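Local coordinates for alcohol dehydrogenase, zinc-containing (Streptococcus pneumoniae serotype 2, PDB 5YLN) that acts as a zinc-dependent alcohol dehydrogenase, probably interconverting alcohols and their aldehydes or ketones with NAD+ as the hydride acceptor, at the interface of chains A and B. Residues are numbered along the deposited sequence; one frame, centred on the assembly and turned at random. Chains: chain A/B, Alcohol dehydrogenase, zinc-containing.

Contact 1: the interface of chains A and B. Residues chain A 280, 282; chain B 255, 270, 274, 276-278, 280, 292, 294.
A:Phe280 and B:Val278 pair as antiparallel edge strands across a two-fold dimer interface, so the nucleotide-binding domains join their sheets, as is typical of zinc-dependent alcohol dehydrogenases; the deposited dimer is thus plausibly the biological one. Both strands span 278-280, and the two residues bond reciprocally through their backbones. A:Phe280 N donates to B:Val278 O at 3.0 Å, and B:Val278 N returns a bond to A:Phe280 O at 3.0 Å. Close to the axis, the beta carbons CB of A:Phe280 and B:Phe280 meet at 3.7 Å. The A:Phe280 ring, its CG anti to the backbone N (chi1 -177°), reaches into chain B alongside B:Val278; the side chains of A:Phe280 and B:Phe255 run roughly perpendicular, CD2 of the first nearing CZ of the second, and A:Phe280 CE2 lies 4.0 Å from B:Val292 CG1. A:Leu282, at the start of helix 282-285, packs both branches against chain B. Methyl CD1 sits over the middle of the B:His274 imidazole face, 3.5 Å from the ring centroid, and also touches B:Phe255 CD1 at 3.7 Å. Methyl CD2 turns to B:Thr294 CG2 at 3.6 Å, its side chain running past in the opposite direction. The imidazole that CD1 covers is held at its edge, where B:His274 NE2 donates to the side-chain carbonyl OD1 of B:Asn270 (2.8 Å), which would limit its rotation.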
loop_
_atom_site.group_PDB
_atom_site.type_symbol
_atom_site.label_atom_id
_atom_site.label_comp_id
_atom_site.label_asym_id
_atom_site.label_seq_id
_atom_site.Cartn_x
_atom_site.Cartn_y
_atom_site.Cartn_z
ATOM N N PHE A 280 -4.082 0.730 -12.914
ATOM C CA PHE A 280 -4.007 -0.206 -11.802
ATOM C C PHE A 280 -5.096 -1.263 -11.983
ATOM O O PHE A 280 -6.283 -0.929 -12.003
ATOM C CB PHE A 280 -4.167 0.571 -10.496
ATOM C CG PHE A 280 -4.037 -0.249 -9.283
ATOM C CD1 PHE A 280 -3.067 -1.237 -9.202
ATOM C CD2 PHE A 280 -4.856 -0.016 -8.191
ATOM C CE1 PHE A 280 -2.941 -2.001 -8.066
ATOM C CE2 PHE A 280 -4.729 -0.780 -7.046
ATOM C CZ PHE A 280 -3.773 -1.770 -6.987
ATOM N N LEU A 282 -7.112 -3.237 -10.610
ATOM C CA LEU A 282 -7.882 -3.604 -9.424
ATOM C C LEU A 282 -8.890 -4.723 -9.693
ATOM O O LEU A 282 -9.249 -5.460 -8.768
ATOM C CB LEU A 282 -8.596 -2.371 -8.859
ATOM C CG LEU A 282 -8.146 -1.820 -7.507
ATOM C CD1 LEU A 282 -9.083 -0.721 -7.076
ATOM C CD2 LEU A 282 -8.047 -2.899 -6.429
ATOM N N PHE B 255 -12.797 4.741 -6.091
ATOM C CA PHE B 255 -11.344 4.674 -5.959
ATOM C C PHE B 255 -10.703 6.029 -6.235
ATOM O O PHE B 255 -9.747 6.427 -5.552
ATOM C CB PHE B 255 -10.741 3.633 -6.903
ATOM C CG PHE B 255 -9.222 3.588 -6.852
ATOM C CD1 PHE B 255 -8.573 2.803 -5.908
ATOM C CD2 PHE B 255 -8.446 4.350 -7.730
ATOM C CE1 PHE B 255 -7.181 2.769 -5.832
ATOM C CE2 PHE B 255 -7.047 4.318 -7.666
ATOM C CZ PHE B 255 -6.417 3.516 -6.712
ATOM N N ASN B 270 -8.793 -0.726 0.075
ATOM C CA ASN B 270 -9.841 -1.170 -0.818
ATOM C C ASN B 270 -10.386 -2.508 -0.343
ATOM O O ASN B 270 -9.643 -3.494 -0.288
ATOM C CB ASN B 270 -9.324 -1.289 -2.248
ATOM C CG ASN B 270 -10.425 -1.589 -3.186
ATOM O OD1 ASN B 270 -11.219 -0.712 -3.502
ATOM N ND2 ASN B 270 -10.563 -2.857 -3.556
ATOM N N HIS B 274 -13.909 -4.999 -7.386
ATOM C CA HIS B 274 -13.924 -4.151 -8.579
ATOM C C HIS B 274 -14.065 -5.013 -9.822
ATOM O O HIS B 274 -13.534 -6.127 -9.885
ATOM C CB HIS B 274 -12.649 -3.302 -8.714
ATOM C CG HIS B 274 -12.578 -2.141 -7.766
ATOM N ND1 HIS B 274 -12.850 -0.846 -8.154
ATOM C CD2 HIS B 274 -12.257 -2.081 -6.451
ATOM C CE1 HIS B 274 -12.705 -0.039 -7.119
ATOM N NE2 HIS B 274 -12.340 -0.762 -6.075
ATOM N N LYS B 276 -13.594 -3.353 -12.977
ATOM C CA LYS B 276 -12.857 -2.609 -13.988
ATOM C C LYS B 276 -11.530 -2.137 -13.414
ATOM O O LYS B 276 -11.431 -1.859 -12.221
ATOM C CB LYS B 276 -13.638 -1.376 -14.476
ATOM C CG LYS B 276 -14.906 -1.648 -15.279
ATOM C CD LYS B 276 -15.572 -0.328 -15.658
ATOM C CE LYS B 276 -16.974 -0.539 -16.208
ATOM N NZ LYS B 276 -17.663 0.757 -16.491
ATOM N N PRO B 277 -10.500 -2.006 -14.248
ATOM C CA PRO B 277 -9.275 -1.322 -13.798
ATOM C C PRO B 277 -9.558 0.142 -13.494
ATOM O O PRO B 277 -10.568 0.705 -13.896
ATOM C CB PRO B 277 -8.320 -1.464 -14.980
ATOM C CG PRO B 277 -9.279 -1.603 -16.223
ATOM C CD PRO B 277 -10.476 -2.368 -15.685
ATOM N N VAL B 278 -8.664 0.765 -12.743
ATOM C CA VAL B 278 -8.868 2.159 -12.369
ATOM C C VAL B 278 -7.630 2.950 -12.732
ATOM O O VAL B 278 -6.539 2.392 -12.872
ATOM C CB VAL B 278 -9.191 2.337 -10.879
ATOM C CG1 VAL B 278 -10.537 1.690 -10.572
ATOM C CG2 VAL B 278 -8.058 1.757 -10.017
ATOM N N PHE B 280 -4.834 5.263 -11.605
ATOM C CA PHE B 280 -4.120 5.491 -10.360
ATOM C C PHE B 280 -3.146 6.632 -10.611
ATOM O O PHE B 280 -2.259 6.514 -11.464
ATOM C CB PHE B 280 -3.422 4.197 -9.933
ATOM C CG PHE B 280 -2.559 4.317 -8.715
ATOM C CD1 PHE B 280 -3.000 4.985 -7.586
ATOM C CD2 PHE B 280 -1.319 3.705 -8.688
ATOM C CE1 PHE B 280 -2.193 5.082 -6.460
ATOM C CE2 PHE B 280 -0.508 3.790 -7.567
ATOM C CZ PHE B 280 -0.946 4.477 -6.448
ATOM N N VAL B 292 -1.715 1.851 -1.037
ATOM C CA VAL B 292 -2.986 1.323 -1.522
ATOM C C VAL B 292 -2.983 -0.153 -1.198
ATOM O O VAL B 292 -2.078 -0.871 -1.631
ATOM C CB VAL B 292 -3.170 1.537 -3.035
ATOM C CG1 VAL B 292 -4.549 1.057 -3.483
ATOM C CG2 VAL B 292 -2.932 2.992 -3.414
ATOM N N THR B 294 -5.260 -3.930 -0.970
ATOM C CA THR B 294 -6.396 -4.723 -1.427
ATOM C C THR B 294 -6.456 -5.994 -0.585
ATOM O O THR B 294 -5.590 -6.246 0.261
ATOM C CB THR B 294 -6.293 -5.096 -2.916
ATOM O OG1 THR B 294 -5.358 -6.184 -3.070
ATOM C CG2 THR B 294 -5.824 -3.908 -3.751
#

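Contact 2: the interface of chains A and B. Residues chain A 270-272, 274, 294-296; chain B 282, 285-286.
A:Gly295 is almost fully extended (phi 174°, psi 155°) where it meets B:Trp286, whose carbonyl O lies 3.1 Å from A:Gly295 N, although the N-H points elsewhere and makes no bond. This is the flank of the two-fold dimer interface between nucleotide-binding domains of the zinc-containing alcohol dehydrogenase family. A polar link comes from A:Thr294, whose hydroxyl OG1 donates to B:Leu285 O at 2.7 Å, approaching tilted from the carbonyl plane at the end of helix 282-285. B:Trp286 has CG between its backbone N and carbonyl carbon (chi1 76°), which carries the indole toward A:Gly272 and A:His274; CB lies 3.7 Å from A:Gly272 O and 3.8 Å from A:Asn270 ND2, and CE3 comes near A:Gly295 O. The alpha carbon CA of B:Trp286 packs against A:Thr294 CB at 3.7 Å. B:Leu282, straddling A:His274 and A:Thr294 with its two methyls, is the two-fold counterpart of the leucine packing in contact 1. Underneath, the A:Asn270 amide is pinned at both ends. Donation by ND2 to an in-plane lone pair of A:Gly272 O at 2.9 Å and acceptance by OD1 from A:His274 NE2, a short, bent bond, agree with the modelled orientation of the amide.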
loop_
_atom_site.group_PDB
_atom_site.type_symbol
_atom_site.label_atom_id
_atom_site.label_comp_id
_atom_site.label_asym_id
_atom_site.label_seq_id
_atom_site.Cartn_x
_atom_site.Cartn_y
_atom_site.Cartn_z
ATOM N N ASN A 270 6.891 1.474 -5.269
ATOM C CA ASN A 270 7.286 2.444 -6.278
ATOM C C ASN A 270 8.349 3.380 -5.708
ATOM O O ASN A 270 8.153 3.963 -4.641
ATOM C CB ASN A 270 6.083 3.258 -6.751
ATOM C CG ASN A 270 6.475 4.309 -7.784
ATOM O OD1 ASN A 270 6.546 4.018 -8.977
ATOM N ND2 ASN A 270 6.747 5.527 -7.323
ATOM N N CYS A 271 9.460 3.547 -6.433
ATOM C CA CYS A 271 10.476 4.537 -6.068
ATOM C C CYS A 271 10.488 5.750 -6.973
ATOM O O CYS A 271 10.673 6.863 -6.490
ATOM C CB CYS A 271 11.880 3.932 -6.111
ATOM S SG CYS A 271 12.017 2.366 -5.318
ATOM N N GLY A 272 10.308 5.553 -8.276
ATOM C CA GLY A 272 10.571 6.614 -9.212
ATOM C C GLY A 272 9.458 7.638 -9.298
ATOM O O GLY A 272 8.314 7.414 -8.899
ATOM N N HIS A 274 6.820 9.385 -11.529
ATOM C CA HIS A 274 6.012 9.060 -12.693
ATOM C C HIS A 274 5.486 10.358 -13.283
ATOM O O HIS A 274 5.080 11.260 -12.546
ATOM C CB HIS A 274 4.854 8.115 -12.339
ATOM C CG HIS A 274 5.283 6.706 -12.066
ATOM N ND1 HIS A 274 5.037 5.672 -12.945
ATOM C CD2 HIS A 274 5.949 6.161 -11.016
ATOM C CE1 HIS A 274 5.525 4.549 -12.444
ATOM N NE2 HIS A 274 6.085 4.819 -11.277
ATOM N N THR A 294 4.152 4.218 -2.268
ATOM C CA THR A 294 4.912 5.282 -2.881
ATOM C C THR A 294 5.635 6.044 -1.785
ATOM O O THR A 294 5.362 5.895 -0.584
ATOM C CB THR A 294 4.009 6.242 -3.654
ATOM O OG1 THR A 294 3.375 7.113 -2.709
ATOM C CG2 THR A 294 2.929 5.479 -4.449
ATOM N N GLY A 295 6.523 6.908 -2.216
ATOM C CA GLY A 295 7.116 7.838 -1.291
ATOM C C GLY A 295 8.229 8.665 -1.899
ATOM O O GLY A 295 8.852 8.292 -2.899
ATOM N N LEU A 296 8.425 9.828 -1.302
ATOM C CA LEU A 296 9.633 10.632 -1.422
ATOM C C LEU A 296 10.523 10.306 -0.223
ATOM O O LEU A 296 10.041 10.284 0.919
ATOM C CB LEU A 296 9.274 12.117 -1.420
ATOM C CG LEU A 296 10.384 13.159 -1.298
ATOM C CD1 LEU A 296 11.353 12.963 -2.419
ATOM C CD2 LEU A 296 9.781 14.549 -1.347
ATOM N N LEU B 282 -0.373 8.039 -10.004
ATOM C CA LEU B 282 1.010 7.976 -9.531
ATOM C C LEU B 282 1.800 9.233 -9.865
ATOM O O LEU B 282 2.798 9.514 -9.191
ATOM C CB LEU B 282 1.739 6.760 -10.124
ATOM C CG LEU B 282 1.967 5.490 -9.315
ATOM C CD1 LEU B 282 2.910 4.574 -10.083
ATOM C CD2 LEU B 282 2.511 5.801 -7.913
ATOM N N LEU B 285 0.957 11.101 -6.848
ATOM C CA LEU B 285 1.002 10.413 -5.561
ATOM C C LEU B 285 2.331 9.725 -5.270
ATOM O O LEU B 285 2.521 9.246 -4.148
ATOM C CB LEU B 285 -0.129 9.376 -5.498
ATOM C CG LEU B 285 -1.517 9.999 -5.632
ATOM C CD1 LEU B 285 -2.565 8.961 -6.018
ATOM C CD2 LEU B 285 -1.893 10.694 -4.325
ATOM N N TRP B 286 3.242 9.639 -6.252
ATOM C CA TRP B 286 4.554 9.070 -5.985
ATOM C C TRP B 286 5.258 9.843 -4.885
ATOM O O TRP B 286 6.028 9.266 -4.115
ATOM C CB TRP B 286 5.411 9.062 -7.256
ATOM C CG TRP B 286 5.956 10.409 -7.603
ATOM C CD1 TRP B 286 5.384 11.341 -8.430
ATOM C CD2 TRP B 286 7.173 10.990 -7.122
ATOM N NE1 TRP B 286 6.176 12.458 -8.497
ATOM C CE2 TRP B 286 7.280 12.268 -7.703
ATOM C CE3 TRP B 286 8.186 10.548 -6.257
ATOM C CZ2 TRP B 286 8.360 13.111 -7.454
ATOM C CZ3 TRP B 286 9.256 11.378 -6.015
ATOM C CH2 TRP B 286 9.338 12.648 -6.608
#

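Contact 3: the interface of chains A and B. Residues chain A 98-99, 109; chain B 240, 243, 264.
B:Arg240 runs extended from CG to NE (chi3 -176°) and then turns its guanidinium through chi4 of 81°, which lays that plane along A:Tyr98 and presents its NE side to A:Glu109, itself extended beyond CG. The contact joins the structural-zinc lobe of chain A, where A:Tyr98 and A:Glu109 lie among the four zinc-binding cysteines of this alcohol dehydrogenase and next to them, to the nucleotide-binding domain of chain B. The salt bridge is side-on and two-pronged. B:Arg240 NE donates to A:Glu109 OE1 at 2.9 Å, on the syn side though out of the carboxylate plane, and NH2 donates to the syn lone pair of OE2 at 3.1 Å. Both acceptors lie in the guanidinium plane. A:Tyr98 stacks on one face of that group, the planes 8° apart, with B:Arg240 NE offset toward the rim and 4.1 Å from the ring centroid, a cation-pi contact in which the ring's pi cloud would help to stabilise the positive charge. Within chain A, A:Tyr98 CD1 rests over the centre of the A:Tyr99 ring, bracing both aromatics. A:Tyr99 stands nearly perpendicular to the guanidinium; its phenol end passes the arginine CD methylene and packs against B:Val264, CZ to CB at 3.8 Å. Beyond it, water 1 is bonded to the A:Tyr99 hydroxyl OH at 2.7 Å, to B:Arg240 O at 2.9 Å and to B:Val264 N at 2.9 Å.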
loop_
_atom_site.group_PDB
_atom_site.type_symbol
_atom_site.label_atom_id
_atom_site.label_comp_id
_atom_site.label_asym_id
_atom_site.label_seq_id
_atom_site.Cartn_x
_atom_site.Cartn_y
_atom_site.Cartn_z
ATOM N N TYR A 98 4.379 19.352 12.005
ATOM C CA TYR A 98 3.514 18.179 12.074
ATOM C C TYR A 98 4.198 16.944 11.482
ATOM O O TYR A 98 4.156 15.855 12.069
ATOM C CB TYR A 98 2.187 18.492 11.366
ATOM C CG TYR A 98 1.202 17.350 11.314
ATOM C CD1 TYR A 98 1.272 16.397 10.308
ATOM C CD2 TYR A 98 0.196 17.228 12.266
ATOM C CE1 TYR A 98 0.384 15.349 10.253
ATOM C CE2 TYR A 98 -0.710 16.175 12.217
ATOM C CZ TYR A 98 -0.608 15.242 11.204
ATOM O OH TYR A 98 -1.485 14.190 11.136
ATOM N N TYR A 99 4.869 17.101 10.332
ATOM C CA TYR A 99 5.437 15.933 9.666
ATOM C C TYR A 99 6.825 15.593 10.178
ATOM O O TYR A 99 7.179 14.412 10.225
ATOM C CB TYR A 99 5.436 16.127 8.142
ATOM C CG TYR A 99 4.035 15.997 7.611
ATOM C CD1 TYR A 99 3.312 14.822 7.834
ATOM C CD2 TYR A 99 3.407 17.052 6.941
ATOM C CE1 TYR A 99 2.013 14.689 7.377
ATOM C CE2 TYR A 99 2.112 16.931 6.487
ATOM C CZ TYR A 99 1.415 15.744 6.719
ATOM O OH TYR A 99 0.134 15.597 6.281
ATOM N N GLU A 109 6.838 21.108 6.723
ATOM C CA GLU A 109 5.987 22.234 6.326
ATOM C C GLU A 109 6.641 23.603 6.509
ATOM O O GLU A 109 5.979 24.620 6.305
ATOM C CB GLU A 109 4.664 22.208 7.106
ATOM C CG GLU A 109 3.870 20.914 6.955
ATOM C CD GLU A 109 2.523 20.913 7.705
ATOM O OE1 GLU A 109 1.511 20.473 7.112
ATOM O OE2 GLU A 109 2.476 21.336 8.880
ATOM N N ARG B 240 -4.969 18.738 5.180
ATOM C CA ARG B 240 -3.997 17.664 5.033
ATOM C C ARG B 240 -4.584 16.389 4.443
ATOM O O ARG B 240 -3.818 15.547 3.963
ATOM C CB ARG B 240 -3.330 17.349 6.385
ATOM C CG ARG B 240 -2.525 18.526 6.962
ATOM C CD ARG B 240 -1.385 18.048 7.858
ATOM N NE ARG B 240 -0.671 19.162 8.477
ATOM C CZ ARG B 240 -1.098 19.805 9.564
ATOM N NH1 ARG B 240 -2.239 19.450 10.155
ATOM N NH2 ARG B 240 -0.387 20.814 10.058
ATOM N N ASP B 243 -5.972 10.253 7.028
ATOM C CA ASP B 243 -4.978 9.209 7.234
ATOM C C ASP B 243 -5.402 7.878 6.624
ATOM O O ASP B 243 -4.545 7.091 6.214
ATOM C CB ASP B 243 -4.719 9.051 8.727
ATOM C CG ASP B 243 -4.229 10.333 9.363
ATOM O OD1 ASP B 243 -3.228 10.888 8.854
ATOM O OD2 ASP B 243 -4.852 10.798 10.349
ATOM N N VAL B 264 -0.750 12.739 3.238
ATOM C CA VAL B 264 0.617 12.242 3.381
ATOM C C VAL B 264 0.659 11.137 4.430
ATOM O O VAL B 264 0.185 11.312 5.553
ATOM C CB VAL B 264 1.570 13.396 3.746
ATOM C CG1 VAL B 264 2.941 12.854 4.173
ATOM C CG2 VAL B 264 1.741 14.369 2.583
HETATM O O HOH W 1 -0.940 15.588 3.791
#

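Centres of C-alpha atoms lie about 17 Å apart for contacts 1 and 2, 17 Å for contacts 2 and 3, and 24 Å for contacts 1 and 3. Contacts 1 and 2 use the same positions 270, 274, 282 and 294 with the chains exchanged, so they sample two-fold-related halves of one continuous sheet-and-helix interface. Contact 3 shares no residue with either, though B:Val264 lies between helix 252-261, which carries B:Phe255 of contact 1, and strand 266-270, which ends in B:Asn270. With its B:Arg240–A:Glu109 salt bridge, the zinc lobe adds a separate, charged attachment beside the largely apolar core and could steady the subunits' relative placement.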